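Local coordinates for probable E3 ubiquitin-protein ligase HERC1 (Homo sapiens, PDB 4QT6), which probably acts as a HECT-type E3 ubiquitin ligase, the fragment here being its SPRY domain, a fold that commonly mediates protein-protein recognition, at residues P4-C9 and Y27-T32; F43-E48 and S96-G101; E53-G58 and V140-S145; V57-W62 and D74-R79. All blocks are in the same frame, centred on the assembly; numbering follows the deposited sequence.

Contact 1: residues P4-C9 and Y27-T32; sequences PEKAQC and YGLAST
Gln8 lays its CB over one face of the Tyr27 ring, 3.8 Å from the ring centroid. This is a CH-pi contact, offset toward the rim near CE2. The backbone carbonyl of Lys6 lies at the ring edge, with Lys6 O 3.5 Å from Tyr27 CE1. An alanine at Tyr27 would take away the ring and would probably leave Gln8 CB and Trp62 without the surface they pack on, opening a gap.

The backbones pair tightly here. Gln8 and Tyr27 form an antiparallel hydrogen-bonded pair, with Gln8 N 2.8 Å from Tyr27 O. Tyr27 N donates back to Gln8 O. Ala7 and Gly28 form the next, non-hydrogen-bonded pair, their CA atoms 4.0 Å apart. Leu29 N then donates to Lys6 O at 3.0 Å.

The Lys6 side chain crosses that of Leu29 at about a right angle, with Lys6 CB 3.9 Å from Leu29 CB. The bend at chi4 (-76°) turns NZ toward the carbonyls of Ala30 and Ser31. Lys6 NZ bonds Ser31 O at 3.1 Å, from above the carbonyl plane, and makes a weak bond to Ala30 O. Asp3 gives it a salt bridge, which probably balances its charge in this buried place.

The looser part is made by the exposed residues Gln8 and Ser31. The end of Gln8 leads away from the strand pair.

Trp62 covers Lys6, Tyr27 and Leu29, and Phe67 meets the Tyr27 ring edge-to-face. Strand 26-30 lies between the outermost strand 2-8 and strand 137-142 in one antiparallel sheet.

Contact 2: residues F43-E48 and S96-G101; sequences FYIVKE and SSFTQG. With ARF (formamide), chain C.
Ile45 meets Phe98 at about a right angle. Ile45 CG1 comes to the edge of the Phe98 ring, near the ring plane, 3.9 Å from Phe98 CD2. Ile45 CB also rests against the backbone, 3.3 Å from Thr99 O.

Gln100 runs extended beside the strand end, with CG anti to the backbone N (chi1 -173°). Its CG passes Val46 O, and its amide oxygen reaches the backbone N-H of Glu48. Glu48 N donates to Gln100 OE1 at 2.9 Å in a nearly straight bond (172°). Water 1 donates to Gln100 OE1 at 2.7 Å. The Lys47 side chain crosses Gln100 obliquely, bringing Lys47 CD to 3.4 Å from Gln100 OE1. An alanine at Gln100 would probably leave Glu48 N without this acceptor and free the water from its grip.

Gly101 N donates to Ile45 O at 2.8 Å. Tyr44, one residue before Ile45, brings CE1 to 3.4 Å from Gly101 O. The carboxylate of Glu48 turns away, to Thr55 and Gly54, while Thr99 OG1 bonds Glu53.

Val46 and Lys47 both face Lys150, which makes a classic beta bulge at the end of strand 38-47. The loop before strand 103-109 packs against this bulged end in the SPRY beta-sandwich.

Contact 3: residues E53-G58 and V140-S145; sequences EGTCVG and VMFYSS. With ARF (formamide), chain G; ARF (formamide), chain B.
Cys56 and Met141 face each other as a hydrogen-bonded pair in the antiparallel sheet of the SPRY beta-sandwich. Met141 is modelled as selenomethionine. Cys56 N donates to Met141 O at 2.8 Å, and Met141 N returns a bond to Cys56 O. The pairs on either side, Thr55 with Phe142 and Val57 with Val140, are non-hydrogen-bonded. Their side chains share one face of the sheet.

On that face Thr55 and Phe142 lie side by side and point the same way. Thr55 OG1 sits in the ring plane at the edge, 3.4 Å from Phe142 CE1. On the other face, Cys56 SG approaches the edge of the Tyr143 ring, 5.1 Å from its centroid. This is a sulfur-aromatic contact.

Past the strand ends, Tyr143 folds back over Gly54. Its CG, between its own N and C (chi1 57°), starts the ring on this path. Gly54 CA sits over the ring face, 4.0 Å from the centroid of Tyr143. Tyr143 N also donates to Gly54 O at 2.9 Å.

Further out, other groups surround and bond these side chains. Glu48 bonds Thr55 OG1 and Gly54 N. His20 stacks on Phe142, and His69 stacks on Tyr143. Val151 and Phe43 from the second sheet pack against the Thr55 and Val140 face.

The Tyr143 hydroxyl closes a small polar site. Arg79 NE donates to it, and water 2 links it to Thr55 O. One formamide is held at both ends: its N donates to Glu53 O, and its O accepts from Tyr143 OH at 2.6 Å.

Contact 4: residues V57-W62 and D74-R79; sequences VGVSRW and DMWLYR. With ARF (formamide), chain C; ARF (formamide), chain B.
This is an antiparallel strand pairing near the middle of the domain, between strands 55-60 and 75-79. Val57 with Tyr78 and Val59 with Trp76 are hydrogen-bonded pairs. The ladder runs on to Arg61 N, which donates to Asp74 O at 2.8 Å.

Gly58 stands opposite Leu77. Gly58 CA is 3.2 Å from Trp76 O, and a side chain there would clash with that oxygen.

Val59 and Trp76 share a face, with Val59 CG2 3.9 Å from Trp76 CB. Arg61 is extended from CG to NE. Trp76 CH2 lies over one face of the guanidinium, 3.4 Å from Arg61 NH1, the two planes 41° apart. The salt bridge of Arg61 goes to Asp132, while Asp74 OD2 bonds the backbone of His65 and Asp66.

On the opposite face Ser60 OG touches selenomethionine Met75, 3.4 Å from its CG. Ser60 OG also donates to Arg61 O at 2.7 Å.

The N of one formamide donates to Tyr78 OH at 2.9 Å. Tyr78 OH also bonds Ser96 O. Arg79 NH2 donates to the O of a second formamide at 3.0 Å. The two are consecutive antiparallel strands joined by a long loop, neighbours inside one sheet of the SPRY beta-sandwich.

Contacts 1, 3 and 4 lie in one antiparallel sheet, which runs 2-8, 26-30, 137-142, 55-60, 75-79, 84-86. Gly28 N to Val140 O joins contacts 1 and 3, whose centres are 13 Å apart. Contacts 3 and 4 share Val57 and Gly58, with centres 10 Å apart. Contact 2 joins strand 38-47 of the other sheet to a loop. It touches contact 3 through Glu48 and Thr99, and contact 4 through Ser96 and Tyr78. Along the chain contact 1 closes first, contacts 2 and 3 interlock, and contact 4 falls within contact 2. Distant parts of the chain thus build a single sandwich. Contacts 2 and 4 touch one formamide, and contacts 3 and 4 another.

Contact 1: residues P4-C9 and Y27-T32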
# COMPACT_ATOMS: atom_id res chain seq x y z
N PRO A 4 12.46 -3.47 8.30
CA PRO A 4 13.59 -3.34 7.37
C PRO A 4 14.01 -4.63 6.67
O PRO A 4 14.66 -4.57 5.62
CB PRO A 4 14.72 -2.75 8.23
CG PRO A 4 14.34 -3.03 9.63
CD PRO A 4 12.85 -3.21 9.70
N GLU A 5 13.63 -5.78 7.20
CA GLU A 5 13.90 -7.04 6.53
C GLU A 5 12.93 -7.39 5.41
O GLU A 5 13.20 -8.30 4.62
CB GLU A 5 13.98 -8.15 7.54
CG GLU A 5 15.35 -8.11 8.22
CD GLU A 5 15.55 -9.20 9.23
OE1 GLU A 5 16.28 -10.16 8.92
OE2 GLU A 5 14.98 -9.09 10.34
N LYS A 6 11.83 -6.65 5.32
CA LYS A 6 10.84 -6.85 4.26
C LYS A 6 10.76 -5.59 3.35
O LYS A 6 9.68 -5.20 2.88
CB LYS A 6 9.49 -7.24 4.87
CG LYS A 6 9.53 -8.47 5.77
CD LYS A 6 8.22 -9.23 5.92
CE LYS A 6 7.16 -8.51 6.73
NZ LYS A 6 7.38 -8.52 8.21
N ALA A 7 11.90 -4.93 3.17
CA ALA A 7 12.00 -3.72 2.34
C ALA A 7 13.07 -3.94 1.28
O ALA A 7 14.14 -4.48 1.57
CB ALA A 7 12.35 -2.53 3.19
N GLN A 8 12.77 -3.50 0.06
CA GLN A 8 13.68 -3.59 -1.08
C GLN A 8 13.76 -2.21 -1.72
O GLN A 8 12.74 -1.64 -2.13
CB GLN A 8 13.12 -4.64 -2.04
CG GLN A 8 13.77 -4.70 -3.41
CD GLN A 8 15.14 -5.35 -3.40
OE1 GLN A 8 15.67 -5.79 -2.37
NE2 GLN A 8 15.73 -5.42 -4.59
N CYS A 9 14.98 -1.67 -1.84
CA CYS A 9 15.23 -0.32 -2.39
C CYS A 9 14.46 0.78 -1.67
O CYS A 9 14.11 1.83 -2.26
CB CYS A 9 14.97 -0.27 -3.91
SG CYS A 9 15.87 -1.57 -4.78
N TYR A 27 9.80 -1.75 -2.60
CA TYR A 27 8.64 -1.97 -1.73
C TYR A 27 9.07 -2.08 -0.29
O TYR A 27 10.24 -2.30 0.03
CB TYR A 27 7.87 -3.24 -2.13
CG TYR A 27 8.68 -4.50 -1.94
CD1 TYR A 27 8.80 -5.09 -0.69
CD2 TYR A 27 9.37 -5.06 -2.99
CE1 TYR A 27 9.59 -6.20 -0.50
CE2 TYR A 27 10.13 -6.19 -2.82
CZ TYR A 27 10.25 -6.75 -1.58
OH TYR A 27 11.01 -7.88 -1.39
N GLY A 28 8.08 -1.96 0.59
CA GLY A 28 8.26 -2.31 1.98
C GLY A 28 6.96 -2.76 2.61
O GLY A 28 5.91 -2.18 2.36
N LEU A 29 7.08 -3.80 3.42
CA LEU A 29 5.98 -4.35 4.21
C LEU A 29 6.07 -3.99 5.68
O LEU A 29 7.17 -3.81 6.22
CB LEU A 29 5.93 -5.88 4.10
CG LEU A 29 5.28 -6.47 2.83
CD1 LEU A 29 5.92 -6.02 1.53
CD2 LEU A 29 5.32 -7.99 2.96
N ALA A 30 4.91 -3.98 6.32
CA ALA A 30 4.83 -3.78 7.75
C ALA A 30 5.40 -4.97 8.50
O ALA A 30 5.50 -6.09 7.97
CB ALA A 30 3.40 -3.53 8.17
N SER A 31 5.70 -4.76 9.77
CA SER A 31 6.24 -5.82 10.60
C SER A 31 5.29 -6.98 10.84
O SER A 31 5.68 -8.18 10.75
CB SER A 31 6.67 -5.21 11.94
OG SER A 31 7.69 -4.26 11.77
N THR A 32 4.03 -6.65 11.12
CA THR A 32 3.06 -7.64 11.57
C THR A 32 2.02 -7.98 10.51
O THR A 32 1.48 -7.10 9.85
CB THR A 32 2.25 -7.09 12.78
OG1 THR A 32 3.13 -6.50 13.74
CG2 THR A 32 1.43 -8.21 13.45

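Contact 2: residues F43-E48 and S96-G101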
# COMPACT_ATOMS: atom_id res chain seq x y z
N PHE A 43 -2.54 4.82 5.73
CA PHE A 43 -1.29 5.34 5.20
C PHE A 43 -1.42 6.83 5.05
O PHE A 43 -2.48 7.32 4.64
CB PHE A 43 -0.97 4.72 3.85
CG PHE A 43 -0.53 3.28 3.93
CD1 PHE A 43 0.65 2.95 4.57
CD2 PHE A 43 -1.24 2.29 3.30
CE1 PHE A 43 1.08 1.64 4.62
CE2 PHE A 43 -0.80 0.97 3.33
CZ PHE A 43 0.36 0.66 3.97
N TYR A 44 -0.35 7.56 5.37
CA TYR A 44 -0.30 9.00 5.20
C TYR A 44 0.85 9.30 4.25
O TYR A 44 1.98 8.82 4.45
CB TYR A 44 -0.11 9.69 6.55
CG TYR A 44 0.10 11.16 6.41
CD1 TYR A 44 -0.95 11.99 6.06
CD2 TYR A 44 1.36 11.72 6.61
CE1 TYR A 44 -0.77 13.36 5.93
CE2 TYR A 44 1.55 13.09 6.47
CZ TYR A 44 0.48 13.89 6.13
OH TYR A 44 0.65 15.26 6.01
N ILE A 45 0.56 10.06 3.20
CA ILE A 45 1.56 10.34 2.17
C ILE A 45 2.42 11.54 2.59
O ILE A 45 2.01 12.71 2.50
CB ILE A 45 0.96 10.53 0.76
CG1 ILE A 45 -0.07 9.44 0.42
CG2 ILE A 45 2.06 10.58 -0.27
CD1 ILE A 45 0.44 8.02 0.45
N VAL A 46 3.61 11.24 3.09
CA VAL A 46 4.49 12.28 3.66
C VAL A 46 5.11 13.15 2.56
O VAL A 46 5.18 14.39 2.69
CB VAL A 46 5.59 11.66 4.55
CG1 VAL A 46 6.61 12.70 4.95
CG2 VAL A 46 4.99 11.04 5.81
N LYS A 47 5.62 12.50 1.53
CA LYS A 47 6.35 13.16 0.47
C LYS A 47 6.05 12.46 -0.85
O LYS A 47 6.19 11.23 -0.98
CB LYS A 47 7.86 13.14 0.76
CG LYS A 47 8.74 13.82 -0.28
CD LYS A 47 8.42 15.29 -0.42
CE LYS A 47 9.20 15.95 -1.57
NZ LYS A 47 8.76 15.50 -2.93
N GLU A 48 5.61 13.25 -1.83
CA GLU A 48 5.41 12.78 -3.19
C GLU A 48 5.66 13.93 -4.17
O GLU A 48 5.87 15.07 -3.76
CB GLU A 48 3.98 12.22 -3.36
CG GLU A 48 3.93 10.69 -3.48
CD GLU A 48 4.45 10.18 -4.81
OE1 GLU A 48 4.36 8.96 -5.08
OE2 GLU A 48 4.97 11.00 -5.62
N SER A 96 -10.42 7.16 -6.09
CA SER A 96 -9.86 8.49 -6.16
C SER A 96 -8.34 8.43 -6.25
O SER A 96 -7.72 7.55 -5.66
CB SER A 96 -10.25 9.34 -4.95
OG SER A 96 -11.67 9.50 -4.87
N SER A 97 -7.75 9.36 -6.98
CA SER A 97 -6.31 9.58 -6.92
C SER A 97 -5.96 10.15 -5.54
O SER A 97 -6.83 10.63 -4.82
CB SER A 97 -5.86 10.53 -8.02
OG SER A 97 -6.44 11.81 -7.85
N PHE A 98 -4.70 10.06 -5.16
CA PHE A 98 -4.26 10.66 -3.91
C PHE A 98 -2.81 11.09 -4.03
O PHE A 98 -2.11 10.71 -4.97
CB PHE A 98 -4.51 9.73 -2.71
CG PHE A 98 -3.86 8.36 -2.84
CD1 PHE A 98 -4.52 7.33 -3.48
CD2 PHE A 98 -2.62 8.11 -2.28
CE1 PHE A 98 -3.95 6.07 -3.59
CE2 PHE A 98 -2.04 6.84 -2.38
CZ PHE A 98 -2.70 5.83 -3.04
N THR A 99 -2.37 11.91 -3.08
CA THR A 99 -1.05 12.53 -3.16
C THR A 99 -0.55 12.93 -1.79
O THR A 99 -1.16 12.59 -0.74
CB THR A 99 -1.07 13.74 -4.14
OG1 THR A 99 0.27 14.14 -4.46
CG2 THR A 99 -1.85 14.89 -3.56
N GLN A 100 0.57 13.65 -1.79
CA GLN A 100 1.17 14.16 -0.56
C GLN A 100 0.13 14.84 0.31
O GLN A 100 -0.66 15.66 -0.17
CB GLN A 100 2.26 15.17 -0.92
CG GLN A 100 3.06 15.64 0.27
CD GLN A 100 4.30 16.41 -0.12
OE1 GLN A 100 5.10 15.97 -0.96
NE2 GLN A 100 4.51 17.56 0.52
N GLY A 101 0.12 14.50 1.60
CA GLY A 101 -0.78 15.09 2.56
C GLY A 101 -2.12 14.39 2.73
O GLY A 101 -2.89 14.75 3.64
N ARF C . -10.71 5.65 -2.21
C ARF C . -11.93 6.07 -2.58
O ARF C . -12.06 6.67 -3.63
O HOH W 1 6.22 17.76 -2.61

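Contact 3: residues E53-G58 and V140-S145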
# COMPACT_ATOMS: atom_id res chain seq x y z
N GLU A 53 2.87 11.10 -9.40
CA GLU A 53 3.15 10.25 -8.24
C GLU A 53 3.69 8.91 -8.69
O GLU A 53 3.47 8.49 -9.84
CB GLU A 53 1.88 10.05 -7.40
CG GLU A 53 1.42 11.28 -6.64
CD GLU A 53 0.62 12.26 -7.49
OE1 GLU A 53 0.36 11.98 -8.67
OE2 GLU A 53 0.26 13.33 -6.97
N GLY A 54 4.40 8.24 -7.77
CA GLY A 54 5.08 6.98 -8.05
C GLY A 54 4.81 5.91 -7.01
O GLY A 54 5.53 4.94 -6.94
N THR A 55 3.77 6.11 -6.20
CA THR A 55 3.43 5.24 -5.07
C THR A 55 2.17 4.43 -5.31
O THR A 55 1.18 4.95 -5.86
CB THR A 55 3.16 6.11 -3.84
OG1 THR A 55 4.35 6.84 -3.53
CG2 THR A 55 2.72 5.29 -2.62
N CYS A 56 2.18 3.19 -4.82
CA CYS A 56 0.95 2.42 -4.59
C CYS A 56 0.94 1.98 -3.14
O CYS A 56 2.00 1.76 -2.57
CB CYS A 56 0.87 1.17 -5.43
SG CYS A 56 0.85 1.44 -7.23
N VAL A 57 -0.25 1.83 -2.56
CA VAL A 57 -0.38 1.28 -1.20
C VAL A 57 -1.30 0.09 -1.22
O VAL A 57 -2.09 -0.05 -2.13
CB VAL A 57 -0.90 2.34 -0.20
CG1 VAL A 57 -0.00 3.57 -0.26
CG2 VAL A 57 -2.37 2.73 -0.45
N GLY A 58 -1.19 -0.78 -0.23
CA GLY A 58 -2.11 -1.89 -0.17
C GLY A 58 -1.64 -2.95 0.79
O GLY A 58 -1.20 -2.63 1.90
N VAL A 140 3.66 -0.79 0.92
CA VAL A 140 3.82 0.34 0.04
C VAL A 140 4.78 -0.12 -1.04
O VAL A 140 5.74 -0.84 -0.75
CB VAL A 140 4.40 1.54 0.82
CG1 VAL A 140 4.73 2.69 -0.11
CG2 VAL A 140 3.43 1.98 1.90
N MSE A 141 4.52 0.29 -2.28
CA MSE A 141 5.43 -0.01 -3.40
C MSE A 141 5.67 1.28 -4.15
O MSE A 141 4.75 2.09 -4.27
CB MSE A 141 4.73 -1.07 -4.26
CG MSE A 141 5.52 -1.68 -5.41
SE MSE A 141 5.43 -0.61 -7.08
CE MSE A 141 3.66 0.21 -6.93
N PHE A 142 6.88 1.47 -4.66
CA PHE A 142 7.21 2.61 -5.49
C PHE A 142 7.67 2.14 -6.86
O PHE A 142 8.58 1.31 -6.95
CB PHE A 142 8.33 3.41 -4.84
CG PHE A 142 8.04 3.85 -3.43
CD1 PHE A 142 7.11 4.85 -3.16
CD2 PHE A 142 8.74 3.28 -2.36
CE1 PHE A 142 6.85 5.25 -1.86
CE2 PHE A 142 8.48 3.68 -1.04
CZ PHE A 142 7.54 4.65 -0.81
N TYR A 143 7.04 2.65 -7.92
CA TYR A 143 7.41 2.28 -9.29
C TYR A 143 8.23 3.33 -9.98
O TYR A 143 8.62 3.15 -11.15
CB TYR A 143 6.20 1.88 -10.14
CG TYR A 143 5.12 2.93 -10.24
CD1 TYR A 143 5.21 3.96 -11.15
CD2 TYR A 143 4.01 2.89 -9.41
CE1 TYR A 143 4.24 4.93 -11.23
CE2 TYR A 143 3.01 3.85 -9.49
CZ TYR A 143 3.12 4.85 -10.43
OH TYR A 143 2.13 5.79 -10.52
N SER A 144 8.49 4.43 -9.29
CA SER A 144 9.43 5.42 -9.76
C SER A 144 10.86 4.89 -9.75
O SER A 144 11.20 3.95 -9.01
CB SER A 144 9.32 6.68 -8.91
OG SER A 144 9.39 6.34 -7.54
N SER A 145 11.71 5.49 -10.58
CA SER A 145 13.11 5.09 -10.66
C SER A 145 13.95 5.80 -9.60
O SER A 145 14.87 5.22 -9.04
CB SER A 145 13.66 5.43 -12.04
OG SER A 145 13.44 6.80 -12.35
N ARF G . 7.17 9.48 -10.23
C ARF G . 6.58 8.70 -11.14
O ARF G . 7.21 7.81 -11.70
N ARF B . 3.08 9.30 -12.47
C ARF B . 2.47 8.33 -13.16
O ARF B . 2.23 7.25 -12.65
O HOH W 2 1.28 6.68 -8.05

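Contact 4: residues V57-W62 and D74-R79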
# COMPACT_ATOMS: atom_id res chain seq x y z
N VAL A 57 -0.25 1.83 -2.56
CA VAL A 57 -0.38 1.28 -1.20
C VAL A 57 -1.30 0.09 -1.22
O VAL A 57 -2.09 -0.05 -2.13
CB VAL A 57 -0.90 2.34 -0.20
CG1 VAL A 57 -0.00 3.57 -0.26
CG2 VAL A 57 -2.37 2.73 -0.45
N GLY A 58 -1.19 -0.78 -0.23
CA GLY A 58 -2.11 -1.89 -0.17
C GLY A 58 -1.64 -2.95 0.79
O GLY A 58 -1.20 -2.63 1.90
N VAL A 59 -1.77 -4.21 0.37
CA VAL A 59 -1.30 -5.35 1.16
C VAL A 59 -0.53 -6.33 0.28
O VAL A 59 -0.70 -6.34 -0.95
CB VAL A 59 -2.47 -6.08 1.87
CG1 VAL A 59 -3.07 -5.19 2.95
CG2 VAL A 59 -3.53 -6.52 0.86
N SER A 60 0.33 -7.11 0.91
CA SER A 60 1.22 -8.05 0.23
C SER A 60 1.37 -9.35 1.00
O SER A 60 1.39 -9.38 2.24
CB SER A 60 2.61 -7.45 0.07
OG SER A 60 3.44 -8.29 -0.72
N ARG A 61 1.55 -10.42 0.22
CA ARG A 61 2.12 -11.66 0.72
C ARG A 61 3.59 -11.50 1.03
O ARG A 61 4.25 -10.59 0.51
CB ARG A 61 2.00 -12.74 -0.36
CG ARG A 61 0.59 -13.16 -0.64
CD ARG A 61 0.61 -14.22 -1.73
NE ARG A 61 -0.67 -14.92 -1.77
CZ ARG A 61 -1.66 -14.71 -2.64
NH1 ARG A 61 -1.57 -13.82 -3.63
NH2 ARG A 61 -2.74 -15.44 -2.52
N TRP A 62 4.12 -12.42 1.83
CA TRP A 62 5.55 -12.53 2.04
C TRP A 62 5.94 -14.00 1.93
O TRP A 62 5.29 -14.83 2.56
CB TRP A 62 5.92 -11.99 3.41
CG TRP A 62 7.40 -12.01 3.64
CD1 TRP A 62 8.08 -12.83 4.49
CD2 TRP A 62 8.37 -11.17 3.02
NE1 TRP A 62 9.43 -12.55 4.42
CE2 TRP A 62 9.63 -11.54 3.53
CE3 TRP A 62 8.29 -10.14 2.08
CZ2 TRP A 62 10.80 -10.91 3.13
CZ3 TRP A 62 9.45 -9.52 1.69
CH2 TRP A 62 10.69 -9.90 2.22
N ASP A 74 1.14 -11.04 -5.92
CA ASP A 74 1.59 -11.08 -4.53
C ASP A 74 1.00 -9.93 -3.73
O ASP A 74 0.88 -10.05 -2.50
CB ASP A 74 3.12 -11.03 -4.44
CG ASP A 74 3.76 -12.34 -4.84
OD1 ASP A 74 3.12 -13.41 -4.70
OD2 ASP A 74 4.93 -12.27 -5.28
N MSE A 75 0.64 -8.86 -4.42
CA MSE A 75 0.15 -7.62 -3.80
C MSE A 75 -1.21 -7.24 -4.34
O MSE A 75 -1.61 -7.62 -5.45
CB MSE A 75 1.13 -6.47 -4.03
CG MSE A 75 2.55 -6.88 -3.69
SE MSE A 75 3.74 -5.30 -3.88
CE MSE A 75 5.11 -5.91 -2.64
N TRP A 76 -1.92 -6.48 -3.55
CA TRP A 76 -3.18 -5.85 -3.92
C TRP A 76 -2.94 -4.36 -3.73
O TRP A 76 -2.70 -3.90 -2.60
CB TRP A 76 -4.31 -6.31 -3.00
CG TRP A 76 -4.88 -7.68 -3.25
CD1 TRP A 76 -6.08 -7.95 -3.86
CD2 TRP A 76 -4.35 -8.95 -2.86
NE1 TRP A 76 -6.29 -9.29 -3.91
CE2 TRP A 76 -5.27 -9.94 -3.28
CE3 TRP A 76 -3.17 -9.35 -2.22
CZ2 TRP A 76 -5.05 -11.29 -3.07
CZ3 TRP A 76 -2.96 -10.71 -2.01
CH2 TRP A 76 -3.91 -11.66 -2.42
N LEU A 77 -2.96 -3.59 -4.81
CA LEU A 77 -2.40 -2.25 -4.78
C LEU A 77 -3.35 -1.19 -5.29
O LEU A 77 -4.18 -1.43 -6.18
CB LEU A 77 -1.12 -2.19 -5.59
CG LEU A 77 0.03 -3.05 -5.09
CD1 LEU A 77 1.17 -3.08 -6.10
CD2 LEU A 77 0.52 -2.55 -3.73
N TYR A 78 -3.17 0.01 -4.76
CA TYR A 78 -3.98 1.19 -5.05
C TYR A 78 -3.00 2.32 -5.37
O TYR A 78 -2.12 2.69 -4.57
CB TYR A 78 -4.90 1.46 -3.83
CG TYR A 78 -5.74 2.71 -3.78
CD1 TYR A 78 -6.27 3.27 -4.93
CD2 TYR A 78 -6.11 3.26 -2.54
CE1 TYR A 78 -7.05 4.42 -4.86
CE2 TYR A 78 -6.91 4.39 -2.47
CZ TYR A 78 -7.39 4.96 -3.63
OH TYR A 78 -8.18 6.10 -3.54
N ARG A 79 -3.13 2.84 -6.59
CA ARG A 79 -2.13 3.74 -7.18
C ARG A 79 -2.48 5.22 -6.99
O ARG A 79 -3.58 5.68 -7.37
CB ARG A 79 -2.02 3.40 -8.67
CG ARG A 79 -1.04 4.21 -9.48
CD ARG A 79 -0.99 3.66 -10.90
NE ARG A 79 -0.26 4.53 -11.82
CZ ARG A 79 -0.45 4.55 -13.15
NH1 ARG A 79 -1.36 3.76 -13.72
NH2 ARG A 79 0.27 5.38 -13.89
N ARF C . -10.71 5.65 -2.21
C ARF C . -11.93 6.07 -2.58
O ARF C . -12.06 6.67 -3.63
N ARF B . 3.08 9.30 -12.47
C ARF B . 2.47 8.33 -13.16
O ARF B . 2.23 7.25 -12.65